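Long-range contact in increased recombination centers protein 6 (Saccharomyces cerevisiae, PDB 3UC9), which acts as a clathrin coat accessory factor related to small G proteins and is involved in gross chromosomal rearrangements and telomere healing: residues L49-D62 and W65-D79. Sequence-based numbering, arbitrary orientation.
Sequences LFHCSSTGISIVKD and WENRYYKVHFDLYID
Trp65, in the first strand of the antiparallel hairpin 59-66/71-81, meets Phe50 at the end of helix 39-50; strand 59-66 is the edge of a Rossmann-like sheet related to that of small G proteins. Trp65 CZ3 lies 3.7 Å from Phe50 CE1, rim against rim with the planes at 66°, while Trp65 NE1 bonds Asp194 in helix 185-195. His73 ND1 gives Asp62 OD1 a weak, bent hydrogen bond. Phe74 completes the aromatic cluster: its CZ comes within 3.7 Å of Phe50 CD1. Asp75 OD1 accepts the backbone N of Asp62 at 2.9 Å, where the chain turns a corner, and OD2 forms a salt bridge with Lys29. With an alanine here, Lys29 would probably lose its carboxylate mate and Asp62 N its acceptor, leaving the corner freer to shift. Leu76 pairs with Val60 through two backbone bonds; with CG anti to the backbone N (chi1 -166°), it sets CD1 over one Phe50 face, opposite Leu49 CG, and CD2 against Cys52 SG. On the other sheet face, Ile59 CD1 rests 3.5 Å from Tyr77 CD1. Ile78 N bonds Ser58 O at 2.9 Å, and Ile78 CD1 touches both Ser54 CB and Ser58 OG, 3.9 Å from each.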
# COMPACT_ATOMS: atom_id res chain seq x y z
N LEU A 49 5.30 -6.83 8.67
CA LEU A 49 5.55 -5.40 8.51
C LEU A 49 5.05 -4.59 9.70
O LEU A 49 5.74 -3.67 10.15
CB LEU A 49 4.89 -4.90 7.22
CG LEU A 49 5.15 -3.44 6.87
CD1 LEU A 49 6.64 -3.12 6.83
CD2 LEU A 49 4.49 -3.13 5.52
N PHE A 50 3.86 -4.91 10.20
CA PHE A 50 3.21 -4.11 11.24
C PHE A 50 3.15 -4.78 12.61
O PHE A 50 2.70 -4.16 13.57
CB PHE A 50 1.80 -3.74 10.82
CG PHE A 50 1.73 -2.92 9.57
CD1 PHE A 50 2.23 -1.63 9.55
CD2 PHE A 50 1.15 -3.42 8.42
CE1 PHE A 50 2.16 -0.87 8.40
CE2 PHE A 50 1.09 -2.66 7.28
CZ PHE A 50 1.59 -1.39 7.27
N HIS A 51 3.59 -6.03 12.70
CA HIS A 51 3.52 -6.80 13.95
C HIS A 51 2.09 -6.82 14.49
O HIS A 51 1.85 -6.64 15.69
CB HIS A 51 4.53 -6.25 14.96
CG HIS A 51 5.90 -6.07 14.38
ND1 HIS A 51 6.44 -4.82 14.13
CD2 HIS A 51 6.81 -6.97 13.96
CE1 HIS A 51 7.64 -4.97 13.60
NE2 HIS A 51 7.89 -6.27 13.49
N CYS A 52 1.16 -7.06 13.57
CA CYS A 52 -0.26 -7.07 13.85
C CYS A 52 -0.79 -8.49 13.63
O CYS A 52 -0.80 -8.98 12.50
CB CYS A 52 -0.97 -6.09 12.92
SG CYS A 52 -2.75 -6.03 13.15
N SER A 53 -1.21 -9.13 14.71
CA SER A 53 -1.79 -10.47 14.66
C SER A 53 -3.31 -10.40 14.44
O SER A 53 -4.09 -10.56 15.37
CB SER A 53 -1.48 -11.25 15.94
OG SER A 53 -0.09 -11.49 16.07
N SER A 54 -3.70 -10.15 13.19
CA SER A 54 -5.11 -10.05 12.82
C SER A 54 -5.74 -11.43 12.67
O SER A 54 -5.05 -12.46 12.72
CB SER A 54 -5.26 -9.28 11.50
OG SER A 54 -4.67 -9.99 10.42
N THR A 55 -7.06 -11.43 12.49
CA THR A 55 -7.82 -12.64 12.18
C THR A 55 -8.41 -12.59 10.76
O THR A 55 -8.63 -13.63 10.14
CB THR A 55 -8.95 -12.87 13.22
OG1 THR A 55 -9.81 -11.72 13.26
CG2 THR A 55 -8.35 -13.10 14.62
N GLY A 56 -8.64 -11.38 10.25
CA GLY A 56 -9.17 -11.17 8.90
C GLY A 56 -9.46 -9.70 8.64
O GLY A 56 -8.68 -8.83 9.05
N ILE A 57 -10.59 -9.41 7.99
CA ILE A 57 -11.01 -8.04 7.66
C ILE A 57 -11.45 -7.28 8.92
O ILE A 57 -12.42 -7.67 9.56
CB ILE A 57 -12.19 -8.03 6.66
CG1 ILE A 57 -11.82 -8.72 5.33
CG2 ILE A 57 -12.65 -6.61 6.37
CD1 ILE A 57 -12.98 -8.80 4.35
N SER A 58 -10.75 -6.20 9.26
CA SER A 58 -10.99 -5.45 10.49
C SER A 58 -10.35 -4.04 10.51
O SER A 58 -9.61 -3.66 9.59
CB SER A 58 -10.55 -6.26 11.73
OG SER A 58 -9.23 -6.79 11.61
N ILE A 59 -10.68 -3.27 11.54
CA ILE A 59 -10.13 -1.95 11.77
C ILE A 59 -9.27 -1.99 13.03
O ILE A 59 -9.78 -2.22 14.14
CB ILE A 59 -11.25 -0.90 12.00
CG1 ILE A 59 -12.27 -0.92 10.86
CG2 ILE A 59 -10.66 0.48 12.17
CD1 ILE A 59 -11.69 -0.68 9.50
N VAL A 60 -7.97 -1.80 12.86
CA VAL A 60 -7.03 -1.82 13.98
C VAL A 60 -6.51 -0.41 14.25
O VAL A 60 -5.67 0.10 13.52
CB VAL A 60 -5.86 -2.79 13.70
CG1 VAL A 60 -5.04 -3.02 14.96
CG2 VAL A 60 -6.39 -4.11 13.15
N LYS A 61 -7.02 0.22 15.31
CA LYS A 61 -6.76 1.64 15.55
C LYS A 61 -5.55 1.92 16.43
O LYS A 61 -5.16 1.08 17.24
CB LYS A 61 -7.99 2.30 16.19
CG LYS A 61 -9.22 2.32 15.29
CD LYS A 61 -10.29 3.21 15.89
CE LYS A 61 -11.53 3.26 15.02
NZ LYS A 61 -12.56 4.18 15.58
N ASP A 62 -4.98 3.11 16.25
CA ASP A 62 -3.91 3.64 17.12
C ASP A 62 -2.69 2.72 17.19
O ASP A 62 -2.15 2.43 18.27
CB ASP A 62 -4.45 3.96 18.51
CG ASP A 62 -3.63 5.04 19.24
OD1 ASP A 62 -2.91 5.81 18.57
OD2 ASP A 62 -3.73 5.13 20.48
N TRP A 65 3.68 3.84 14.19
CA TRP A 65 4.75 3.68 13.23
C TRP A 65 5.92 4.49 13.73
O TRP A 65 5.83 5.71 13.85
CB TRP A 65 4.36 4.13 11.83
CG TRP A 65 5.44 3.81 10.83
CD1 TRP A 65 6.41 4.65 10.37
CD2 TRP A 65 5.68 2.55 10.21
NE1 TRP A 65 7.23 4.00 9.50
CE2 TRP A 65 6.81 2.70 9.38
CE3 TRP A 65 5.04 1.31 10.27
CZ2 TRP A 65 7.31 1.66 8.60
CZ3 TRP A 65 5.55 0.26 9.50
CH2 TRP A 65 6.67 0.45 8.68
N GLU A 66 7.02 3.81 14.03
CA GLU A 66 8.16 4.45 14.64
C GLU A 66 9.45 4.03 13.95
O GLU A 66 9.62 2.89 13.51
CB GLU A 66 8.23 4.15 16.15
CG GLU A 66 8.20 2.67 16.52
CD GLU A 66 8.12 2.43 18.04
OE1 GLU A 66 8.29 3.40 18.82
OE2 GLU A 66 7.88 1.27 18.45
N ASN A 67 10.35 5.00 13.83
CA ASN A 67 11.69 4.76 13.32
C ASN A 67 12.63 5.59 14.17
O ASN A 67 12.22 6.09 15.23
CB ASN A 67 11.76 5.11 11.82
CG ASN A 67 11.17 6.48 11.52
OD1 ASN A 67 11.54 7.47 12.15
ND2 ASN A 67 10.25 6.53 10.56
N ARG A 68 13.87 5.74 13.72
CA ARG A 68 14.86 6.51 14.48
C ARG A 68 14.59 8.02 14.54
O ARG A 68 15.18 8.71 15.36
CB ARG A 68 16.24 6.27 13.89
CG ARG A 68 16.76 4.88 14.13
CD ARG A 68 18.06 4.66 13.37
NE ARG A 68 17.81 4.34 11.96
CZ ARG A 68 18.74 4.38 11.00
NH1 ARG A 68 19.98 4.75 11.28
NH2 ARG A 68 18.41 4.07 9.75
N TYR A 69 13.70 8.51 13.67
CA TYR A 69 13.47 9.95 13.50
C TYR A 69 12.19 10.43 14.19
O TYR A 69 12.20 11.46 14.85
CB TYR A 69 13.40 10.28 12.01
CG TYR A 69 14.56 9.68 11.26
CD1 TYR A 69 15.87 10.06 11.54
CD2 TYR A 69 14.36 8.68 10.30
CE1 TYR A 69 16.95 9.49 10.87
CE2 TYR A 69 15.43 8.10 9.63
CZ TYR A 69 16.72 8.51 9.92
OH TYR A 69 17.78 7.95 9.26
N TYR A 70 11.10 9.67 14.04
CA TYR A 70 9.80 10.10 14.56
C TYR A 70 8.90 8.93 14.91
O TYR A 70 9.18 7.78 14.57
CB TYR A 70 9.11 11.00 13.54
CG TYR A 70 8.66 10.29 12.27
CD1 TYR A 70 7.41 9.69 12.19
CD2 TYR A 70 9.49 10.21 11.14
CE1 TYR A 70 6.99 9.03 11.04
CE2 TYR A 70 9.08 9.56 9.98
CZ TYR A 70 7.82 8.97 9.94
OH TYR A 70 7.37 8.29 8.82
N LYS A 71 7.80 9.24 15.60
CA LYS A 71 6.70 8.31 15.87
C LYS A 71 5.42 8.99 15.37
O LYS A 71 5.23 10.18 15.61
CB LYS A 71 6.48 8.07 17.36
CG LYS A 71 7.61 7.39 18.11
CD LYS A 71 7.44 7.58 19.63
CE LYS A 71 6.06 7.17 20.14
NZ LYS A 71 5.94 7.34 21.62
N VAL A 72 4.56 8.22 14.71
CA VAL A 72 3.24 8.71 14.31
C VAL A 72 2.23 7.60 14.59
O VAL A 72 2.57 6.42 14.55
CB VAL A 72 3.21 9.13 12.82
CG1 VAL A 72 3.37 7.91 11.91
CG2 VAL A 72 1.93 9.91 12.51
N HIS A 73 1.00 7.98 14.94
CA HIS A 73 -0.04 7.01 15.21
C HIS A 73 -0.95 6.89 13.99
O HIS A 73 -1.35 7.91 13.43
CB HIS A 73 -0.84 7.41 16.45
CG HIS A 73 -0.04 7.34 17.72
ND1 HIS A 73 -0.16 6.30 18.62
CD2 HIS A 73 0.92 8.16 18.22
CE1 HIS A 73 0.68 6.49 19.62
NE2 HIS A 73 1.34 7.61 19.41
N PHE A 74 -1.25 5.65 13.59
CA PHE A 74 -2.07 5.40 12.40
C PHE A 74 -3.09 4.28 12.64
O PHE A 74 -2.97 3.50 13.60
CB PHE A 74 -1.18 5.08 11.18
CG PHE A 74 -0.56 3.72 11.22
CD1 PHE A 74 -1.08 2.68 10.47
CD2 PHE A 74 0.55 3.47 12.03
CE1 PHE A 74 -0.51 1.42 10.51
CE2 PHE A 74 1.11 2.22 12.08
CZ PHE A 74 0.58 1.19 11.32
N ASP A 75 -4.09 4.22 11.76
CA ASP A 75 -5.11 3.18 11.79
C ASP A 75 -4.88 2.24 10.59
O ASP A 75 -4.65 2.70 9.48
CB ASP A 75 -6.49 3.80 11.69
CG ASP A 75 -6.87 4.62 12.91
OD1 ASP A 75 -6.20 4.52 13.97
OD2 ASP A 75 -7.88 5.36 12.83
N LEU A 76 -4.99 0.94 10.84
CA LEU A 76 -4.88 -0.07 9.82
C LEU A 76 -6.29 -0.53 9.45
O LEU A 76 -7.07 -0.94 10.31
CB LEU A 76 -4.05 -1.25 10.35
CG LEU A 76 -3.52 -2.31 9.40
CD1 LEU A 76 -2.48 -1.71 8.45
CD2 LEU A 76 -2.90 -3.44 10.20
N TYR A 77 -6.62 -0.40 8.17
CA TYR A 77 -7.85 -0.94 7.61
C TYR A 77 -7.51 -2.17 6.79
O TYR A 77 -6.74 -2.09 5.82
CB TYR A 77 -8.54 0.09 6.71
CG TYR A 77 -9.05 1.36 7.37
CD1 TYR A 77 -9.11 1.51 8.76
CD2 TYR A 77 -9.53 2.41 6.59
CE1 TYR A 77 -9.60 2.68 9.34
CE2 TYR A 77 -10.04 3.57 7.16
CZ TYR A 77 -10.08 3.70 8.52
OH TYR A 77 -10.59 4.86 9.07
N ILE A 78 -8.05 -3.32 7.17
CA ILE A 78 -7.77 -4.58 6.48
C ILE A 78 -9.04 -4.96 5.73
O ILE A 78 -10.13 -5.02 6.32
CB ILE A 78 -7.36 -5.69 7.45
CG1 ILE A 78 -6.18 -5.23 8.32
CG2 ILE A 78 -7.00 -6.97 6.68
CD1 ILE A 78 -6.02 -6.02 9.59
N ASP A 79 -8.92 -5.18 4.42
CA ASP A 79 -10.06 -5.50 3.59
C ASP A 79 -9.71 -6.62 2.62
O ASP A 79 -8.53 -6.98 2.44
CB ASP A 79 -10.54 -4.26 2.82
CG ASP A 79 -12.02 -4.30 2.45
OD1 ASP A 79 -12.73 -5.30 2.74
OD2 ASP A 79 -12.50 -3.31 1.86